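PDB 4U9R: CzcP cation efflux P1-ATPase from Ralstonia metallidurans, which probably exports zinc and related divalent metal ions across the cell membrane at the expense of ATP, and binds cadmium through the ferredoxin-like N-terminal extension described here. Local coordinates for residues A[36-41]-A[142-147]; A[45-50]-A[101-106]; A[106-111]-A[155-160]; A[117-122]-A[135-140]. All coordinates share one frame; numbering follows the deposited sequence.

Contact 1: residues A[36-41]-A[142-147]; sequences GLPDSS and IARVEF. With CD (cadmium ion), chain B.
Next to the cadmium site at the junction of the two halves of the chain, the loop 36-41 is tied to strand 142-147 by a salt bridge between D39 and R144. R144 NH2 lies 2.9 Å from D39 OD1, and the N-H...O angle of 141° makes this a bent bond. The oxygen sits at the edge of the guanidinium, near its plane, whereas the nitrogen meets the syn side of the carboxylate from well out of that plane; the two flat groups are turned 38° apart, and a single hydrogen bond joins them, not a two-bonded pair. D39 OD1 also takes a weak bond from S41 N, in the manner of an Asx turn, which may help to steady the carboxylate. P38 packs its ring against the end of R144, CB lying 3.8 Å from R144 NH1. Two residues along the strand from R144, E146 binds the cadmium with both carboxylate oxygens, the tighter bond being OE2 to the metal at 2.1 Å. D42, C44 and H105 complete the site. The loop links helix 30-33 to helix 43-53, while R144 reaches it from the middle strand of its sheet, its side chain also touching E134 and E136 of the neighbouring strand 132-137.

Contact 2: residues A[45-50]-A[101-106]; sequences VERLLS and SRFGHV. With CD (cadmium ion), chain B.
With CG of F103 anti to its carbonyl carbon (chi1 -59°), the phenyl ring is set with one face turned to R47 of helix 45-50, and from there R47 comes to meet it with a chain extended from CG to NE, leaving its backbone at an unusual chi1 of -94°. The two side chains approach from opposite directions and end in a flat stack. The guanidinium lies over one face of the ring with the planes 12° apart, and R47 CZ stands 3.8 Å from the ring centroid, close to the ring normal, which makes this a cation-pi contact. The nearest approach is R47 NE over F103 CZ, 3.4 Å; R47 CD also packs on the ring, 3.5 Å from CE2 of F103. On the other face of the phenyl lies R102 CG, 3.8 Å above the plane and displaced to the rim, so the ring is held between two arginine side chains. R47 NH1, still over the ring near F103 CG, donates a hydrogen bond to E146 OE2, a cadmium ligand. R47 thus acts from the second shell, and its charge would probably favour the anionic form of that carboxylate. Two residues beyond F103, H105 NE2 binds the same cadmium at 2.2 Å. The arrangement belongs to a mixed Asp-Cys-His-Glu metal site, with D42, C44, H105 and E146 as ligands, where helix 43-53 faces the start of strand 103-109.

Contact 3: residues A[106-111]-A[155-160]; sequences VLWQLK and AGIEQA
Q109 NE2, beside the W108 that meets helix 155-160, is shared by two carbonyl oxygens: it donates to L110 O at 3.1 Å, with an N-H...O angle of 156°, and to S140 O in the hairpin turn beyond. L110 O lies near the amide plane of Q109, and the pair of bonds limits rotation of that side chain at the end of the strand. W108, on the opposite side of the strand, carries the contact to the helix with CZ3 and CH2 of its six-membered ring. Its CZ3 comes 3.6 Å from I157 CG2, the methyl branch that stands anti to the backbone N of I157. The same part of the indole also meets the helix backbone obliquely, with CZ3 3.8 Å from E158 N, and W108 CH2 touches E158 CB at 3.8 Å. E158 extends beyond CG at about a right angle to the indole, bringing OE1 3.9 Å above the ring plane near the rim, its carboxylate turned steeply to the ring. On the other face, V106 CB sits 3.7 Å above the plane over the ring centre, so the preceding same-side residue of the strand backs the indole. Within the fold the W108 side chain reaches from edge strand 103-109 to helix 154-162, where A154 and L161 also touch it, while strand 142-148 flanks 103-109 in the sheet.

Contact 4: residues A[117-122]-A[135-140]; sequences RRARTV and AEVSAS
Helix 117-122 comes very close to the strand end 135-140, the CA atoms of A119 and V137 being only 5.3 Å apart. The closest side chain of the helix is a methyl group: A119 CB lies 3.6 Å from V137 CG1 and also meets two successive carbonyl oxygens at the end of the strand and just beyond it, V137 O at 3.5 Å and S138 O at 3.4 Å. V137 faces the helix with CG1 anti to its backbone N (chi1 -171°), so that this branch meets A119 while CG2 turns to the next helical turn. There it approaches V122 more loosely, with V122 CG1 and V137 CG2 4.5 Å apart. V137 CB in turn packs 3.8 Å from A119 O, and so methyl, isopropyl group and backbone carbonyls all take part, without a hydrogen bond between the segments. Strand 103-109, helix 116-127 and strand 132-137 form the split beta-alpha-beta unit of the ferredoxin-like fold, in which the two parallel strands are separated by strand 142-148; the A119-V137 contact lays the helix on the second of them. Further along the helix L126 covers both V137 and A135. Just past the strand, S138 OG donates to A139 O at 2.8 Å from well above the carbonyl plane, a local bond where the chain leaves the strand for the turn.

Contacts 1 and 2 are polar surface contacts on the two sides of one cadmium site: a salt bridge ties the loop in contact 1, a cation-pi stack the helix in contact 2, and R47 joins them by bonding to E146. Contacts 3 and 4 are partly buried, mostly apolar, and lie farther from the centre of the chain, where helices 154-162 and 116-127 rest on the two edge strands of the sheet. All four reach that sheet, contact 1 through its middle strand. Strand 103-109 serves both contact 2 and contact 3, which share V106, and so runs from the metal site to the packing beneath helix 154-162. Contacts 3 and 4 meet at the Q109-S140 bond.

Contact 1: residues A[36-41]-A[142-147]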
loop_
_atom_site.group_PDB
_atom_site.type_symbol
_atom_site.label_atom_id
_atom_site.label_comp_id
_atom_site.label_asym_id
_atom_site.label_seq_id
_atom_site.Cartn_x
_atom_site.Cartn_y
_atom_site.Cartn_z
ATOM N N GLY A 36 5.435 -0.109 6.622
ATOM C CA GLY A 36 5.517 1.325 6.303
ATOM C C GLY A 36 4.391 1.882 5.455
ATOM O O GLY A 36 4.584 2.841 4.712
ATOM N N LEU A 37 3.212 1.282 5.546
ATOM C CA LEU A 37 2.035 1.863 4.930
ATOM C C LEU A 37 1.490 2.946 5.858
ATOM O O LEU A 37 1.604 2.817 7.085
ATOM C CB LEU A 37 0.951 0.811 4.713
ATOM C CG LEU A 37 1.286 -0.443 3.893
ATOM C CD1 LEU A 37 -0.009 -1.164 3.553
ATOM C CD2 LEU A 37 2.034 -0.106 2.625
ATOM N N PRO A 38 0.891 4.011 5.285
ATOM C CA PRO A 38 0.187 5.003 6.104
ATOM C C PRO A 38 -0.930 4.379 6.930
ATOM O O PRO A 38 -1.019 4.610 8.137
ATOM C CB PRO A 38 -0.399 5.980 5.069
ATOM C CG PRO A 38 -0.251 5.325 3.740
ATOM C CD PRO A 38 0.915 4.396 3.863
ATOM N N ASP A 39 -1.773 3.593 6.270
ATOM C CA ASP A 39 -2.826 2.845 6.948
ATOM C C ASP A 39 -3.142 1.575 6.155
ATOM O O ASP A 39 -2.599 1.355 5.067
ATOM C CB ASP A 39 -4.076 3.719 7.140
ATOM C CG ASP A 39 -4.568 4.351 5.845
ATOM O OD1 ASP A 39 -4.408 3.749 4.769
ATOM O OD2 ASP A 39 -5.136 5.462 5.897
ATOM N N SER A 40 -4.032 0.761 6.703
ATOM C CA SER A 40 -4.426 -0.497 6.086
ATOM C C SER A 40 -5.387 -0.297 4.913
ATOM O O SER A 40 -5.827 -1.270 4.279
ATOM C CB SER A 40 -5.067 -1.396 7.131
ATOM O OG SER A 40 -6.284 -0.841 7.562
ATOM N N SER A 41 -5.723 0.957 4.623
ATOM C CA SER A 41 -6.520 1.270 3.458
ATOM C C SER A 41 -5.642 1.588 2.233
ATOM O O SER A 41 -6.164 1.714 1.123
ATOM C CB SER A 41 -7.432 2.453 3.785
ATOM O OG SER A 41 -8.052 2.263 5.049
ATOM N N ILE A 142 -1.514 18.242 3.485
ATOM C CA ILE A 142 -0.950 16.904 3.725
ATOM C C ILE A 142 -1.037 16.103 2.428
ATOM O O ILE A 142 -2.134 15.813 1.938
ATOM C CB ILE A 142 -1.669 16.147 4.857
ATOM C CG1 ILE A 142 -1.346 16.780 6.216
ATOM C CG2 ILE A 142 -1.271 14.671 4.857
ATOM C CD1 ILE A 142 0.020 16.409 6.763
ATOM N N ALA A 143 0.129 15.765 1.876
ATOM C CA ALA A 143 0.219 15.034 0.610
ATOM C C ALA A 143 0.378 13.528 0.862
ATOM O O ALA A 143 1.356 13.108 1.480
ATOM C CB ALA A 143 1.386 15.560 -0.224
ATOM N N ARG A 144 -0.585 12.745 0.363
ATOM C CA ARG A 144 -0.594 11.272 0.446
ATOM C C ARG A 144 -0.312 10.691 -0.940
ATOM O O ARG A 144 -1.210 10.623 -1.773
ATOM C CB ARG A 144 -1.971 10.795 0.933
ATOM C CG ARG A 144 -2.232 9.289 0.830
ATOM C CD ARG A 144 -3.720 8.957 0.906
ATOM N NE ARG A 144 -3.928 7.553 1.244
ATOM C CZ ARG A 144 -3.747 7.033 2.459
ATOM N NH1 ARG A 144 -3.358 7.795 3.474
ATOM N NH2 ARG A 144 -3.954 5.739 2.668
ATOM N N VAL A 145 0.921 10.261 -1.180
ATOM C CA VAL A 145 1.327 9.777 -2.509
ATOM C C VAL A 145 1.754 8.294 -2.459
ATOM O O VAL A 145 2.096 7.755 -1.394
ATOM C CB VAL A 145 2.440 10.680 -3.115
ATOM C CG1 VAL A 145 3.710 10.630 -2.289
ATOM C CG2 VAL A 145 2.756 10.320 -4.556
ATOM N N GLU A 146 1.682 7.635 -3.611
ATOM C CA GLU A 146 2.173 6.275 -3.765
ATOM C C GLU A 146 2.903 6.206 -5.080
ATOM O O GLU A 146 2.408 6.734 -6.076
ATOM C CB GLU A 146 1.007 5.295 -3.747
ATOM C CG GLU A 146 1.389 3.849 -4.077
ATOM C CD GLU A 146 0.660 2.849 -3.211
ATOM O OE1 GLU A 146 -0.250 3.249 -2.465
ATOM O OE2 GLU A 146 1.023 1.662 -3.261
ATOM N N PHE A 147 4.071 5.570 -5.097
ATOM C CA PHE A 147 4.915 5.605 -6.281
ATOM C C PHE A 147 5.702 4.336 -6.599
ATOM O O PHE A 147 5.991 3.526 -5.726
ATOM C CB PHE A 147 5.887 6.792 -6.196
ATOM C CG PHE A 147 6.703 6.833 -4.939
ATOM C CD1 PHE A 147 6.172 7.355 -3.778
ATOM C CD2 PHE A 147 8.015 6.390 -4.927
ATOM C CE1 PHE A 147 6.924 7.416 -2.623
ATOM C CE2 PHE A 147 8.781 6.436 -3.773
ATOM C CZ PHE A 147 8.233 6.952 -2.616
HETATM CD CD CD B . 1.096 1.374 -1.159
#

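Contact 2: residues A[45-50]-A[101-106]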
loop_
_atom_site.group_PDB
_atom_site.type_symbol
_atom_site.label_atom_id
_atom_site.label_comp_id
_atom_site.label_asym_id
_atom_site.label_seq_id
_atom_site.Cartn_x
_atom_site.Cartn_y
_atom_site.Cartn_z
ATOM N N VAL A 45 -2.486 -3.094 0.284
ATOM C CA VAL A 45 -3.260 -4.161 0.907
ATOM C C VAL A 45 -4.149 -4.894 -0.101
ATOM O O VAL A 45 -4.171 -6.145 -0.120
ATOM C CB VAL A 45 -4.108 -3.635 2.082
ATOM C CG1 VAL A 45 -4.962 -4.763 2.660
ATOM C CG2 VAL A 45 -3.200 -3.081 3.163
ATOM N N GLU A 46 -4.844 -4.122 -0.940
ATOM C CA GLU A 46 -5.675 -4.639 -2.063
ATOM C C GLU A 46 -4.843 -5.297 -3.144
ATOM O O GLU A 46 -5.263 -6.310 -3.735
ATOM C CB GLU A 46 -6.505 -3.506 -2.727
ATOM C CG GLU A 46 -7.446 -3.951 -3.859
ATOM C CD GLU A 46 -7.932 -2.807 -4.779
ATOM O OE1 GLU A 46 -9.150 -2.501 -4.797
ATOM O OE2 GLU A 46 -7.099 -2.217 -5.508
ATOM N N ARG A 47 -3.695 -4.714 -3.466
ATOM C CA ARG A 47 -2.804 -5.376 -4.425
ATOM C C ARG A 47 -2.468 -6.796 -3.935
ATOM O O ARG A 47 -2.564 -7.765 -4.687
ATOM C CB ARG A 47 -1.509 -4.610 -4.637
ATOM C CG ARG A 47 -1.537 -3.655 -5.806
ATOM C CD ARG A 47 -0.188 -2.942 -6.033
ATOM N NE ARG A 47 -0.416 -1.646 -6.678
ATOM C CZ ARG A 47 -0.431 -0.454 -6.070
ATOM N NH1 ARG A 47 -0.129 -0.310 -4.784
ATOM N NH2 ARG A 47 -0.709 0.624 -6.786
ATOM N N LEU A 48 -2.075 -6.889 -2.671
ATOM C CA LEU A 48 -1.702 -8.157 -2.054
ATOM C C LEU A 48 -2.872 -9.122 -2.078
ATOM O O LEU A 48 -2.746 -10.235 -2.557
ATOM C CB LEU A 48 -1.228 -7.935 -0.625
ATOM C CG LEU A 48 -0.895 -9.150 0.246
ATOM C CD1 LEU A 48 0.064 -10.065 -0.451
ATOM C CD2 LEU A 48 -0.254 -8.677 1.540
ATOM N N LEU A 49 -4.019 -8.687 -1.585
ATOM C CA LEU A 49 -5.185 -9.563 -1.525
ATOM C C LEU A 49 -5.651 -10.002 -2.899
ATOM O O LEU A 49 -5.901 -11.175 -3.092
ATOM C CB LEU A 49 -6.351 -8.921 -0.785
ATOM C CG LEU A 49 -6.187 -8.648 0.712
ATOM C CD1 LEU A 49 -7.385 -7.854 1.229
ATOM C CD2 LEU A 49 -6.062 -9.914 1.468
ATOM N N SER A 50 -5.733 -9.097 -3.861
ATOM C CA SER A 50 -6.241 -9.484 -5.205
ATOM C C SER A 50 -5.275 -10.420 -5.954
ATOM O O SER A 50 -5.696 -11.362 -6.677
ATOM C CB SER A 50 -6.606 -8.242 -6.049
ATOM O OG SER A 50 -5.460 -7.456 -6.347
ATOM N N SER A 101 8.567 -3.949 -1.852
ATOM C CA SER A 101 9.812 -3.422 -2.400
ATOM C C SER A 101 9.548 -2.511 -3.593
ATOM O O SER A 101 10.338 -1.621 -3.899
ATOM C CB SER A 101 10.692 -4.560 -2.854
ATOM O OG SER A 101 10.239 -5.096 -4.085
ATOM N N ARG A 102 8.431 -2.768 -4.267
ATOM C CA ARG A 102 8.118 -2.124 -5.512
ATOM C C ARG A 102 7.443 -0.776 -5.325
ATOM O O ARG A 102 7.713 0.126 -6.105
ATOM C CB ARG A 102 7.257 -3.037 -6.386
ATOM C CG ARG A 102 6.838 -2.394 -7.693
ATOM C CD ARG A 102 6.668 -3.416 -8.803
ATOM N NE ARG A 102 6.191 -2.789 -10.032
ATOM C CZ ARG A 102 6.929 -2.014 -10.824
ATOM N NH1 ARG A 102 8.204 -1.753 -10.532
ATOM N NH2 ARG A 102 6.387 -1.493 -11.918
ATOM N N PHE A 103 6.583 -0.639 -4.310
ATOM C CA PHE A 103 5.797 0.587 -4.108
ATOM C C PHE A 103 6.184 1.378 -2.894
ATOM O O PHE A 103 6.101 0.877 -1.772
ATOM C CB PHE A 103 4.305 0.284 -4.015
ATOM C CG PHE A 103 3.777 -0.378 -5.233
ATOM C CD1 PHE A 103 3.424 0.368 -6.337
ATOM C CD2 PHE A 103 3.673 -1.763 -5.293
ATOM C CE1 PHE A 103 2.964 -0.253 -7.488
ATOM C CE2 PHE A 103 3.204 -2.380 -6.427
ATOM C CZ PHE A 103 2.854 -1.628 -7.531
ATOM N N GLY A 104 6.550 2.642 -3.137
ATOM C CA GLY A 104 6.949 3.568 -2.092
ATOM C C GLY A 104 5.795 4.441 -1.668
ATOM O O GLY A 104 4.797 4.558 -2.380
ATOM N N HIS A 105 5.928 5.025 -0.483
ATOM C CA HIS A 105 4.978 6.005 0.032
ATOM C C HIS A 105 5.714 7.085 0.822
ATOM O O HIS A 105 6.634 6.791 1.586
ATOM C CB HIS A 105 3.960 5.356 0.955
ATOM C CG HIS A 105 3.680 3.931 0.622
ATOM N ND1 HIS A 105 4.443 2.896 1.118
ATOM C CD2 HIS A 105 2.747 3.369 -0.178
ATOM C CE1 HIS A 105 3.987 1.755 0.641
ATOM N NE2 HIS A 105 2.959 2.016 -0.147
ATOM N N VAL A 106 5.309 8.331 0.610
ATOM C CA VAL A 106 5.608 9.408 1.544
ATOM C C VAL A 106 4.300 10.089 1.913
ATOM O O VAL A 106 3.377 10.174 1.109
ATOM C CB VAL A 106 6.612 10.451 0.996
ATOM C CG1 VAL A 106 8.002 9.852 0.891
ATOM C CG2 VAL A 106 6.162 11.018 -0.341
HETATM CD CD CD B . 1.096 1.374 -1.159
#

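Contact 3: residues A[106-111]-A[155-160]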
loop_
_atom_site.group_PDB
_atom_site.type_symbol
_atom_site.label_atom_id
_atom_site.label_comp_id
_atom_site.label_asym_id
_atom_site.label_seq_id
_atom_site.Cartn_x
_atom_site.Cartn_y
_atom_site.Cartn_z
ATOM N N VAL A 106 5.309 8.331 0.610
ATOM C CA VAL A 106 5.608 9.408 1.544
ATOM C C VAL A 106 4.300 10.089 1.913
ATOM O O VAL A 106 3.377 10.174 1.109
ATOM C CB VAL A 106 6.612 10.451 0.996
ATOM C CG1 VAL A 106 8.002 9.852 0.891
ATOM C CG2 VAL A 106 6.162 11.018 -0.341
ATOM N N LEU A 107 4.224 10.521 3.161
ATOM C CA LEU A 107 3.116 11.323 3.649
ATOM C C LEU A 107 3.746 12.598 4.237
ATOM O O LEU A 107 4.245 12.598 5.376
ATOM C CB LEU A 107 2.299 10.549 4.692
ATOM C CG LEU A 107 1.009 11.217 5.174
ATOM C CD1 LEU A 107 -0.039 11.222 4.078
ATOM C CD2 LEU A 107 0.486 10.517 6.423
ATOM N N TRP A 108 3.762 13.661 3.433
ATOM C CA TRP A 108 4.444 14.893 3.804
ATOM C C TRP A 108 3.476 16.011 4.104
ATOM O O TRP A 108 2.435 16.134 3.443
ATOM C CB TRP A 108 5.385 15.346 2.694
ATOM C CG TRP A 108 6.618 14.558 2.622
ATOM C CD1 TRP A 108 7.284 13.969 3.665
ATOM C CD2 TRP A 108 7.369 14.269 1.451
ATOM N NE1 TRP A 108 8.402 13.320 3.203
ATOM C CE2 TRP A 108 8.482 13.494 1.847
ATOM C CE3 TRP A 108 7.214 14.582 0.102
ATOM C CZ2 TRP A 108 9.440 13.034 0.937
ATOM C CZ3 TRP A 108 8.166 14.113 -0.802
ATOM C CH2 TRP A 108 9.260 13.348 -0.377
ATOM N N GLN A 109 3.853 16.800 5.118
ATOM C CA GLN A 109 3.226 18.079 5.463
ATOM C C GLN A 109 3.930 19.183 4.664
ATOM O O GLN A 109 5.058 19.579 4.988
ATOM C CB GLN A 109 3.345 18.334 6.978
ATOM C CG GLN A 109 2.872 19.705 7.462
ATOM C CD GLN A 109 1.384 19.927 7.255
ATOM O OE1 GLN A 109 0.563 19.530 8.082
ATOM N NE2 GLN A 109 1.029 20.579 6.150
ATOM N N LEU A 110 3.282 19.643 3.593
ATOM C CA LEU A 110 3.850 20.711 2.768
ATOM C C LEU A 110 3.705 22.071 3.447
ATOM O O LEU A 110 2.792 22.304 4.237
ATOM C CB LEU A 110 3.196 20.740 1.382
ATOM C CG LEU A 110 3.340 19.475 0.521
ATOM C CD1 LEU A 110 2.680 19.687 -0.837
ATOM C CD2 LEU A 110 4.798 19.071 0.345
ATOM N N LYS A 111 4.623 22.971 3.144
ATOM C CA LYS A 111 4.530 24.331 3.652
ATOM C C LYS A 111 3.465 25.077 2.864
ATOM O O LYS A 111 3.024 24.607 1.803
ATOM C CB LYS A 111 5.892 25.031 3.571
ATOM C CG LYS A 111 6.960 24.389 4.457
ATOM C CD LYS A 111 8.362 24.838 4.079
ATOM C CE LYS A 111 9.417 24.159 4.939
ATOM N NZ LYS A 111 10.785 24.346 4.379
ATOM N N ALA A 155 13.110 11.169 -2.942
ATOM C CA ALA A 155 14.017 12.305 -3.103
ATOM C C ALA A 155 13.647 13.057 -4.371
ATOM O O ALA A 155 13.528 14.273 -4.355
ATOM C CB ALA A 155 15.466 11.843 -3.149
ATOM N N GLY A 156 13.434 12.317 -5.454
ATOM C CA GLY A 156 12.936 12.872 -6.705
ATOM C C GLY A 156 11.548 13.508 -6.648
ATOM O O GLY A 156 11.255 14.402 -7.458
ATOM N N ILE A 157 10.692 13.033 -5.728
ATOM C CA ILE A 157 9.396 13.665 -5.438
ATOM C C ILE A 157 9.593 15.006 -4.749
ATOM O O ILE A 157 8.945 15.987 -5.119
ATOM C CB ILE A 157 8.477 12.820 -4.500
ATOM C CG1 ILE A 157 8.179 11.427 -5.083
ATOM C CG2 ILE A 157 7.170 13.564 -4.209
ATOM C CD1 ILE A 157 7.804 11.414 -6.551
ATOM N N GLU A 158 10.463 15.030 -3.736
ATOM C CA GLU A 158 10.755 16.259 -3.006
ATOM C C GLU A 158 11.371 17.324 -3.923
ATOM O O GLU A 158 10.967 18.488 -3.876
ATOM C CB GLU A 158 11.664 15.991 -1.797
ATOM C CG GLU A 158 12.085 17.268 -1.058
ATOM C CD GLU A 158 12.349 17.080 0.428
ATOM O OE1 GLU A 158 12.198 15.951 0.942
ATOM O OE2 GLU A 158 12.702 18.080 1.092
ATOM N N GLN A 159 12.329 16.913 -4.756
ATOM C CA GLN A 159 13.000 17.815 -5.699
ATOM C C GLN A 159 12.018 18.392 -6.721
ATOM O O GLN A 159 12.152 19.545 -7.110
ATOM C CB GLN A 159 14.159 17.108 -6.431
ATOM C CG GLN A 159 15.297 16.609 -5.539
ATOM C CD GLN A 159 16.118 17.722 -4.910
ATOM O OE1 GLN A 159 16.159 17.857 -3.684
ATOM N NE2 GLN A 159 16.780 18.523 -5.744
ATOM N N ALA A 160 11.029 17.602 -7.138
ATOM C CA ALA A 160 9.986 18.070 -8.070
ATOM C C ALA A 160 8.917 19.001 -7.437
ATOM O O ALA A 160 8.411 19.923 -8.109
ATOM C CB ALA A 160 9.311 16.878 -8.728
#

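Contact 4: residues A[117-122]-A[135-140]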
loop_
_atom_site.group_PDB
_atom_site.type_symbol
_atom_site.label_atom_id
_atom_site.label_comp_id
_atom_site.label_asym_id
_atom_site.label_seq_id
_atom_site.Cartn_x
_atom_site.Cartn_y
_atom_site.Cartn_z
ATOM N N ARG A 117 -9.484 24.016 -3.427
ATOM C CA ARG A 117 -9.004 24.397 -4.751
ATOM C C ARG A 117 -7.483 24.195 -4.942
ATOM O O ARG A 117 -7.061 23.455 -5.837
ATOM C CB ARG A 117 -9.412 25.858 -5.013
ATOM C CG ARG A 117 -8.954 26.459 -6.331
ATOM C CD ARG A 117 -9.724 25.926 -7.528
ATOM N NE ARG A 117 -9.018 26.252 -8.766
ATOM C CZ ARG A 117 -7.934 25.614 -9.210
ATOM N NH1 ARG A 117 -7.414 24.593 -8.530
ATOM N NH2 ARG A 117 -7.358 25.999 -10.343
ATOM N N ARG A 118 -6.672 24.849 -4.108
ATOM C CA ARG A 118 -5.207 24.858 -4.279
ATOM C C ARG A 118 -4.598 23.444 -4.205
ATOM O O ARG A 118 -3.775 23.062 -5.046
ATOM C CB ARG A 118 -4.562 25.811 -3.254
ATOM C CG ARG A 118 -3.080 25.604 -2.952
ATOM C CD ARG A 118 -2.141 26.281 -3.939
ATOM N NE ARG A 118 -0.751 26.220 -3.465
ATOM C CZ ARG A 118 0.329 26.468 -4.210
ATOM N NH1 ARG A 118 0.203 26.804 -5.493
ATOM N NH2 ARG A 118 1.548 26.374 -3.667
ATOM N N ALA A 119 -5.009 22.673 -3.202
ATOM C CA ALA A 119 -4.579 21.280 -3.077
ATOM C C ALA A 119 -4.851 20.510 -4.379
ATOM O O ALA A 119 -3.972 19.808 -4.900
ATOM C CB ALA A 119 -5.285 20.615 -1.897
ATOM N N ARG A 120 -6.056 20.692 -4.916
ATOM C CA ARG A 120 -6.521 19.942 -6.079
ATOM C C ARG A 120 -5.683 20.188 -7.346
ATOM O O ARG A 120 -5.675 19.363 -8.251
ATOM C CB ARG A 120 -7.993 20.268 -6.342
ATOM C CG ARG A 120 -8.746 19.195 -7.108
ATOM C CD ARG A 120 -10.129 19.668 -7.537
ATOM N NE ARG A 120 -10.103 21.034 -8.062
ATOM C CZ ARG A 120 -9.585 21.401 -9.237
ATOM N NH1 ARG A 120 -9.031 20.507 -10.056
ATOM N NH2 ARG A 120 -9.617 22.679 -9.600
ATOM N N THR A 121 -4.986 21.317 -7.409
ATOM C CA THR A 121 -4.115 21.629 -8.543
ATOM C C THR A 121 -2.778 20.904 -8.413
ATOM O O THR A 121 -2.295 20.302 -9.380
ATOM C CB THR A 121 -3.853 23.149 -8.646
ATOM O OG1 THR A 121 -5.093 23.831 -8.865
ATOM C CG2 THR A 121 -2.880 23.471 -9.787
ATOM N N VAL A 122 -2.183 20.993 -7.223
ATOM C CA VAL A 122 -0.936 20.285 -6.898
ATOM C C VAL A 122 -1.123 18.753 -6.882
ATOM O O VAL A 122 -0.185 18.009 -7.161
ATOM C CB VAL A 122 -0.356 20.774 -5.547
ATOM C CG1 VAL A 122 0.797 19.897 -5.073
ATOM C CG2 VAL A 122 0.087 22.230 -5.670
ATOM N N ALA A 135 -2.323 9.864 -5.695
ATOM C CA ALA A 135 -1.950 11.117 -5.030
ATOM C C ALA A 135 -3.183 11.844 -4.523
ATOM O O ALA A 135 -4.146 12.006 -5.264
ATOM C CB ALA A 135 -1.174 12.006 -5.978
ATOM N N GLU A 136 -3.139 12.278 -3.262
ATOM C CA GLU A 136 -4.296 12.844 -2.563
ATOM C C GLU A 136 -3.851 13.960 -1.615
ATOM O O GLU A 136 -3.433 13.694 -0.479
ATOM C CB GLU A 136 -5.009 11.760 -1.738
ATOM C CG GLU A 136 -5.756 10.694 -2.536
ATOM C CD GLU A 136 -7.225 11.007 -2.765
ATOM O OE1 GLU A 136 -7.752 11.961 -2.153
ATOM O OE2 GLU A 136 -7.860 10.279 -3.560
ATOM N N VAL A 137 -3.932 15.205 -2.080
ATOM C CA VAL A 137 -3.602 16.356 -1.243
ATOM C C VAL A 137 -4.883 16.876 -0.599
ATOM O O VAL A 137 -5.851 17.186 -1.290
ATOM C CB VAL A 137 -2.913 17.486 -2.041
ATOM C CG1 VAL A 137 -2.394 18.572 -1.097
ATOM C CG2 VAL A 137 -1.773 16.927 -2.886
ATOM N N SER A 138 -4.876 16.940 0.728
ATOM C CA SER A 138 -6.009 17.444 1.492
ATOM C C SER A 138 -5.891 18.959 1.683
ATOM O O SER A 138 -4.885 19.573 1.305
ATOM C CB SER A 138 -6.059 16.760 2.863
ATOM O OG SER A 138 -5.069 17.281 3.742
ATOM N N ALA A 139 -6.892 19.537 2.337
ATOM C CA ALA A 139 -6.779 20.880 2.874
ATOM C C ALA A 139 -5.754 20.822 4.004
ATOM O O ALA A 139 -5.650 19.807 4.694
ATOM C CB ALA A 139 -8.122 21.364 3.392
ATOM N N SER A 140 -4.991 21.898 4.170
ATOM C CA SER A 140 -3.916 21.974 5.163
ATOM C C SER A 140 -2.626 21.353 4.629
ATOM O O SER A 140 -1.610 21.302 5.324
ATOM C CB SER A 140 -4.323 21.327 6.490
ATOM O OG SER A 140 -3.185 20.957 7.248
#